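Local structure of avidin-related protein 2 (Gallus gallus, 1WBI) at residues V40-G45 and W98-A103; S78-Q83 and G117-T122. The protein binds biotin in a pocket at one end of an eight-stranded beta-barrel, as a tetrameric member of the avidin family. All coordinates share one frame; numbering follows the deposited sequence. Where two conformers were deposited one is given.

Contact 1 of 2, residues V40-G45 and W98-A103. With BTN (biotin), chain I.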
# COMPACT_ATOMS: atom_id res chain seq x y z
N VAL A 40 -17.92 5.17 -7.40
CA VAL A 40 -16.81 5.73 -8.13
C VAL A 40 -16.13 4.64 -8.96
O VAL A 40 -16.23 3.46 -8.63
CB VAL A 40 -15.78 6.48 -7.21
CG1 VAL A 40 -16.45 7.59 -6.38
CG2 VAL A 40 -15.09 5.51 -6.23
N ALA A 41 -15.45 5.02 -10.03
CA ALA A 41 -14.77 4.09 -10.93
C ALA A 41 -13.87 4.84 -11.88
O ALA A 41 -13.98 6.07 -12.02
CB ALA A 41 -15.82 3.23 -11.72
N ASP A 42 -13.01 4.11 -12.57
CA ASP A 42 -12.26 4.68 -13.69
C ASP A 42 -13.20 5.20 -14.78
O ASP A 42 -12.93 6.25 -15.39
CB ASP A 42 -11.29 3.68 -14.30
CG ASP A 42 -10.02 3.55 -13.51
OD1 ASP A 42 -9.30 4.56 -13.37
OD2 ASP A 42 -9.72 2.45 -13.02
N ASN A 43 -14.29 4.48 -15.04
CA ASN A 43 -15.29 4.88 -16.03
C ASN A 43 -16.66 4.79 -15.36
O ASN A 43 -17.34 3.78 -15.44
CB ASN A 43 -15.22 3.94 -17.24
CG ASN A 43 -13.88 4.04 -17.97
OD1 ASN A 43 -13.66 4.99 -18.74
ND2 ASN A 43 -12.97 3.09 -17.71
N PRO A 44 -17.02 5.85 -14.64
CA PRO A 44 -18.21 5.87 -13.80
C PRO A 44 -19.53 5.64 -14.55
O PRO A 44 -20.47 5.15 -13.96
CB PRO A 44 -18.18 7.25 -13.13
CG PRO A 44 -17.00 7.92 -13.59
CD PRO A 44 -16.24 7.09 -14.54
N GLY A 45 -19.59 5.96 -15.84
CA GLY A 45 -20.81 5.68 -16.62
C GLY A 45 -21.10 4.21 -16.86
O GLY A 45 -22.20 3.84 -17.24
N TRP A 98 -7.46 -1.07 0.94
CA TRP A 98 -7.74 -1.77 -0.29
C TRP A 98 -6.64 -1.62 -1.29
O TRP A 98 -5.85 -0.65 -1.26
CB TRP A 98 -9.12 -1.36 -0.90
CG TRP A 98 -9.32 0.11 -1.17
CD1 TRP A 98 -10.08 0.96 -0.42
CD2 TRP A 98 -8.81 0.88 -2.26
NE1 TRP A 98 -10.05 2.23 -0.97
CE2 TRP A 98 -9.30 2.19 -2.11
CE3 TRP A 98 -8.05 0.57 -3.39
CZ2 TRP A 98 -8.96 3.23 -3.03
CZ3 TRP A 98 -7.75 1.57 -4.29
CH2 TRP A 98 -8.21 2.90 -4.11
N LEU A 99 -6.63 -2.58 -2.21
CA LEU A 99 -5.80 -2.54 -3.42
C LEU A 99 -6.75 -2.77 -4.63
O LEU A 99 -7.62 -3.66 -4.58
CB LEU A 99 -4.74 -3.65 -3.42
CG LEU A 99 -3.72 -3.63 -2.29
CD1 LEU A 99 -2.89 -4.93 -2.34
CD2 LEU A 99 -2.83 -2.49 -2.39
N GLN A 100 -6.59 -1.93 -5.65
CA GLN A 100 -7.33 -2.09 -6.89
C GLN A 100 -6.31 -2.43 -7.97
O GLN A 100 -5.40 -1.67 -8.22
CB GLN A 100 -8.12 -0.85 -7.29
CG GLN A 100 -8.84 -1.08 -8.60
CD GLN A 100 -9.58 0.12 -9.12
OE1 GLN A 100 -9.47 1.19 -8.56
NE2 GLN A 100 -10.27 -0.04 -10.26
N ARG A 101 -6.48 -3.59 -8.59
CA ARG A 101 -5.68 -4.03 -9.71
C ARG A 101 -6.29 -3.68 -11.05
O ARG A 101 -7.42 -4.07 -11.35
CB ARG A 101 -5.46 -5.55 -9.65
CG ARG A 101 -4.72 -6.11 -10.88
CD ARG A 101 -3.29 -5.76 -10.86
NE ARG A 101 -2.61 -5.98 -12.11
CZ ARG A 101 -1.34 -6.28 -12.25
NH1 ARG A 101 -0.56 -6.48 -11.20
NH2 ARG A 101 -0.82 -6.37 -13.46
N LEU A 102 -5.52 -2.97 -11.87
CA LEU A 102 -5.90 -2.70 -13.26
C LEU A 102 -5.25 -3.75 -14.16
O LEU A 102 -4.19 -4.31 -13.86
CB LEU A 102 -5.43 -1.32 -13.70
CG LEU A 102 -6.05 -0.15 -12.93
CD1 LEU A 102 -5.34 1.15 -13.28
CD2 LEU A 102 -7.51 -0.06 -13.26
N ALA A 103 -5.91 -4.07 -15.27
CA ALA A 103 -5.36 -4.98 -16.26
C ALA A 103 -4.43 -4.25 -17.21
O ALA A 103 -4.80 -3.18 -17.74
CB ALA A 103 -6.49 -5.65 -17.04
C11 BTN I . -13.24 0.20 -11.79
O11 BTN I . -13.03 -0.33 -12.92
O12 BTN I . -12.87 1.39 -11.59
C10 BTN I . -13.93 -0.64 -10.77
C9 BTN I . -14.41 0.12 -9.55
C8 BTN I . -13.28 0.39 -8.53
C7 BTN I . -13.87 1.08 -7.29
C2 BTN I . -12.86 1.32 -6.12
S1 BTN I . -12.48 -0.11 -5.20
C6 BTN I . -11.65 0.92 -3.98
C5 BTN I . -12.51 2.16 -3.83
N1 BTN I . -13.52 1.97 -2.83
C3 BTN I . -14.72 2.04 -3.40
O3 BTN I . -15.85 1.91 -2.70
N2 BTN I . -14.66 2.18 -4.68
C4 BTN I . -13.31 2.37 -5.12
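At the mouth of the avidin-fold biotin pocket, Asp42 of the loop between strands 31-37 and 50-56 meets Gln100 near the end of strand 92-101 and Leu102 just beyond it. Direct contact is slight: Asp42 OD2 lies 3.4 Å from Leu102 CD2, an approach that is doubtful in so far as it belongs to one of two Leu102 conformers, and its approach to Gln100 NE2 is too long for a hydrogen bond. Biotin's carboxylate closes the gap. Asp42 N donates a nearly straight bond to O12 (2.9 Å, 168°), whereas the bond from Gln100 NE2 to the same O12 is weak (3.3 Å, 141°). Gln100 spans the distance because its CG is anti to the backbone N (chi1 179°) and the chain stays extended beyond it. The polar ends have further partners: Arg115 forms a salt bridge with Asp42 OD1 and a hydrogen bond with Gln100 OE1, and Ser76 OG pairs with Gln100 NE2. Deeper in, one face of the Trp98 indole lies against the tetrahydrothiophene ring, with biotin C6 3.2 Å above the plane and over its centre. An alanine in place of Trp98 would probably leave C6 and C5 without that apolar floor and the bicycle freer to shift. Trp111 of the third subunit packs on Val40, Trp98 and Gln100, while backbone hydrogen bonds join Trp98 and Gln100 to strand 114-123 and Leu99 to strand 77-86.

Contact 2 of 2, residues S78-Q83 and G117-T122. With BTN (biotin), chain I.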
# COMPACT_ATOMS: atom_id res chain seq x y z
N SER A 78 -10.70 -5.63 -7.17
CA SER A 78 -10.26 -4.99 -5.92
C SER A 78 -10.31 -5.97 -4.76
O SER A 78 -11.10 -6.88 -4.77
CB SER A 78 -11.13 -3.80 -5.56
OG SER A 78 -10.94 -2.75 -6.52
N VAL A 79 -9.43 -5.77 -3.77
CA VAL A 79 -9.50 -6.48 -2.50
C VAL A 79 -9.47 -5.49 -1.36
O VAL A 79 -8.84 -4.40 -1.44
CB VAL A 79 -8.35 -7.48 -2.32
CG1 VAL A 79 -8.39 -8.64 -3.36
CG2 VAL A 79 -7.00 -6.78 -2.44
N PHE A 80 -10.23 -5.82 -0.32
CA PHE A 80 -10.35 -5.04 0.90
C PHE A 80 -9.95 -5.90 2.08
O PHE A 80 -10.35 -7.06 2.17
CB PHE A 80 -11.82 -4.59 1.09
CG PHE A 80 -12.35 -3.59 0.08
CD1 PHE A 80 -12.47 -2.28 0.41
CD2 PHE A 80 -12.66 -3.98 -1.22
CE1 PHE A 80 -12.99 -1.35 -0.53
CE2 PHE A 80 -13.15 -3.03 -2.15
CZ PHE A 80 -13.26 -1.77 -1.79
N VAL A 81 -9.23 -5.33 3.04
CA VAL A 81 -8.91 -6.06 4.29
C VAL A 81 -9.06 -5.12 5.44
O VAL A 81 -8.78 -3.92 5.33
CB VAL A 81 -7.50 -6.65 4.24
CG1 VAL A 81 -6.42 -5.62 4.45
CG2 VAL A 81 -7.36 -7.80 5.20
N GLY A 82 -9.53 -5.59 6.59
CA GLY A 82 -9.73 -4.69 7.68
C GLY A 82 -10.18 -5.35 8.94
O GLY A 82 -10.02 -6.57 9.10
N GLN A 83 -10.57 -4.52 9.90
CA GLN A 83 -11.09 -4.96 11.19
C GLN A 83 -12.38 -4.24 11.49
O GLN A 83 -12.53 -3.05 11.21
CB GLN A 83 -10.01 -4.74 12.28
CG GLN A 83 -10.34 -5.38 13.64
CD GLN A 83 -9.20 -5.29 14.64
OE1 GLN A 83 -8.13 -4.77 14.34
NE2 GLN A 83 -9.44 -5.75 15.87
N GLY A 117 -5.61 2.35 -1.28
CA GLY A 117 -6.35 3.34 -0.51
C GLY A 117 -7.03 2.74 0.70
O GLY A 117 -6.65 1.66 1.21
N ASN A 118 -7.99 3.46 1.22
CA ASN A 118 -8.66 3.14 2.47
C ASN A 118 -10.14 3.39 2.35
O ASN A 118 -10.60 4.18 1.52
CB ASN A 118 -8.08 4.02 3.59
CG ASN A 118 -8.09 5.50 3.24
OD1 ASN A 118 -7.19 6.03 2.60
ND2 ASN A 118 -9.12 6.17 3.69
N ASN A 119 -10.90 2.78 3.24
CA ASN A 119 -12.32 3.07 3.34
C ASN A 119 -12.80 2.70 4.72
O ASN A 119 -12.43 1.64 5.26
CB ASN A 119 -13.16 2.28 2.35
CG ASN A 119 -13.28 2.92 0.97
OD1 ASN A 119 -13.05 2.24 0.01
ND2 ASN A 119 -13.80 4.15 0.87
N ASP A 120 -13.65 3.52 5.28
CA ASP A 120 -14.37 3.18 6.51
C ASP A 120 -15.82 2.87 6.15
O ASP A 120 -16.46 3.64 5.39
CB ASP A 120 -14.36 4.32 7.49
CG ASP A 120 -12.97 4.63 8.05
OD1 ASP A 120 -12.01 3.88 7.84
OD2 ASP A 120 -12.90 5.60 8.81
N PHE A 121 -16.35 1.77 6.66
CA PHE A 121 -17.75 1.38 6.42
C PHE A 121 -18.52 1.44 7.72
O PHE A 121 -18.00 1.07 8.79
CB PHE A 121 -17.88 -0.04 5.90
CG PHE A 121 -17.25 -0.29 4.53
CD1 PHE A 121 -18.06 -0.47 3.41
CD2 PHE A 121 -15.88 -0.39 4.37
CE1 PHE A 121 -17.51 -0.78 2.18
CE2 PHE A 121 -15.33 -0.67 3.16
CZ PHE A 121 -16.14 -0.87 2.03
N THR A 122 -19.78 1.83 7.62
CA THR A 122 -20.73 1.79 8.74
C THR A 122 -22.00 1.10 8.27
O THR A 122 -22.28 1.03 7.06
CB THR A 122 -21.07 3.19 9.26
OG1 THR A 122 -21.45 4.01 8.16
CG2 THR A 122 -19.86 3.81 9.97
C11 BTN I . -13.24 0.20 -11.79
O11 BTN I . -13.03 -0.33 -12.92
O12 BTN I . -12.87 1.39 -11.59
C10 BTN I . -13.93 -0.64 -10.77
C9 BTN I . -14.41 0.12 -9.55
C8 BTN I . -13.28 0.39 -8.53
C7 BTN I . -13.87 1.08 -7.29
C2 BTN I . -12.86 1.32 -6.12
S1 BTN I . -12.48 -0.11 -5.20
C6 BTN I . -11.65 0.92 -3.98
C5 BTN I . -12.51 2.16 -3.83
N1 BTN I . -13.52 1.97 -2.83
C3 BTN I . -14.72 2.04 -3.40
O3 BTN I . -15.85 1.91 -2.70
N2 BTN I . -14.66 2.18 -4.68
C4 BTN I . -13.31 2.37 -5.12
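The apolar part of this contact is an aromatic pair inside the barrel, formed by Phe80 of strand 77-86 and Phe121 of strand 114-123. Phe80 CE1 approaches Phe121 CZ to 4.1 Å, arriving at the edge of the Phe121 ring near its plane. Both rings have CG anti to the carbonyl carbon, and both CB atoms point across the interior, which brings them together although strand 92-101 separates their strands in the sheet. Phe67, Trp98 and Tyr36 also meet the Phe80 ring.

A mixed contact joins Phe80 to Asn119. Asn119 OD1 sits in the plane of the phenyl ring at its edge, 3.6 Å from Phe80 CE1, and the ring and amide planes are 21° apart. The carbonyl oxygen thus faces the hydrogen-bearing rim of the ring and avoids its pi face.

The polar interaction runs to the ligand. Biotin N1 donates to Asn119 OD1 over 2.9 Å with an N-H...O angle of 158°, so the ureido ring supplies the proton and the amide oxygen accepts it. Asn119 ND2 is hydrogen-bonded to Asp16 OD1, which probably helps fix which end of the amide faces biotin.

Around the tetrahydrothiophene ring, Phe80 CZ packs 3.8 Å from biotin C6, and Ser78 OG approaches S1 to 3.3 Å. The same hydroxyl is hydrogen-bonded to Trp71 NE1.

Taken together, the chemistry implies two kinds of recognition: the sulfur-containing ring meets both the rim carbons of Phe80 and the Ser78 hydroxyl, whereas the ureido N-H is given a directed acceptor in Asn119 OD1. With Asp16 in the second shell holding the amide's nitrogen, the acceptor is probably already oriented for biotin.

Contacts 1 and 2 share one biotin: contact 1 spans it from the carboxylate to the ring system, while contact 2 meets the ring system alone. Asp42 N bonds the carboxylate, with Gln100 adding a weak bond; Asn119 receives the ureido N-H, and Trp98 and Phe80 both reach C6 of the tetrahydrothiophene ring. Their centres are 15 Å apart, yet strand 92-101 joins them directly, lying between strands 77-86 and 114-123 in the barrel sheet. Probable backbone hydrogen bonds tie it to each neighbour, Trp98 N to Gly117 O (2.9 Å) and Val79 N to Leu99 O (2.9 Å). Within the pocket, Trp98 NE1 also packs 3.2 Å from Asn119 OD1. Both contacts also touch the second subunit.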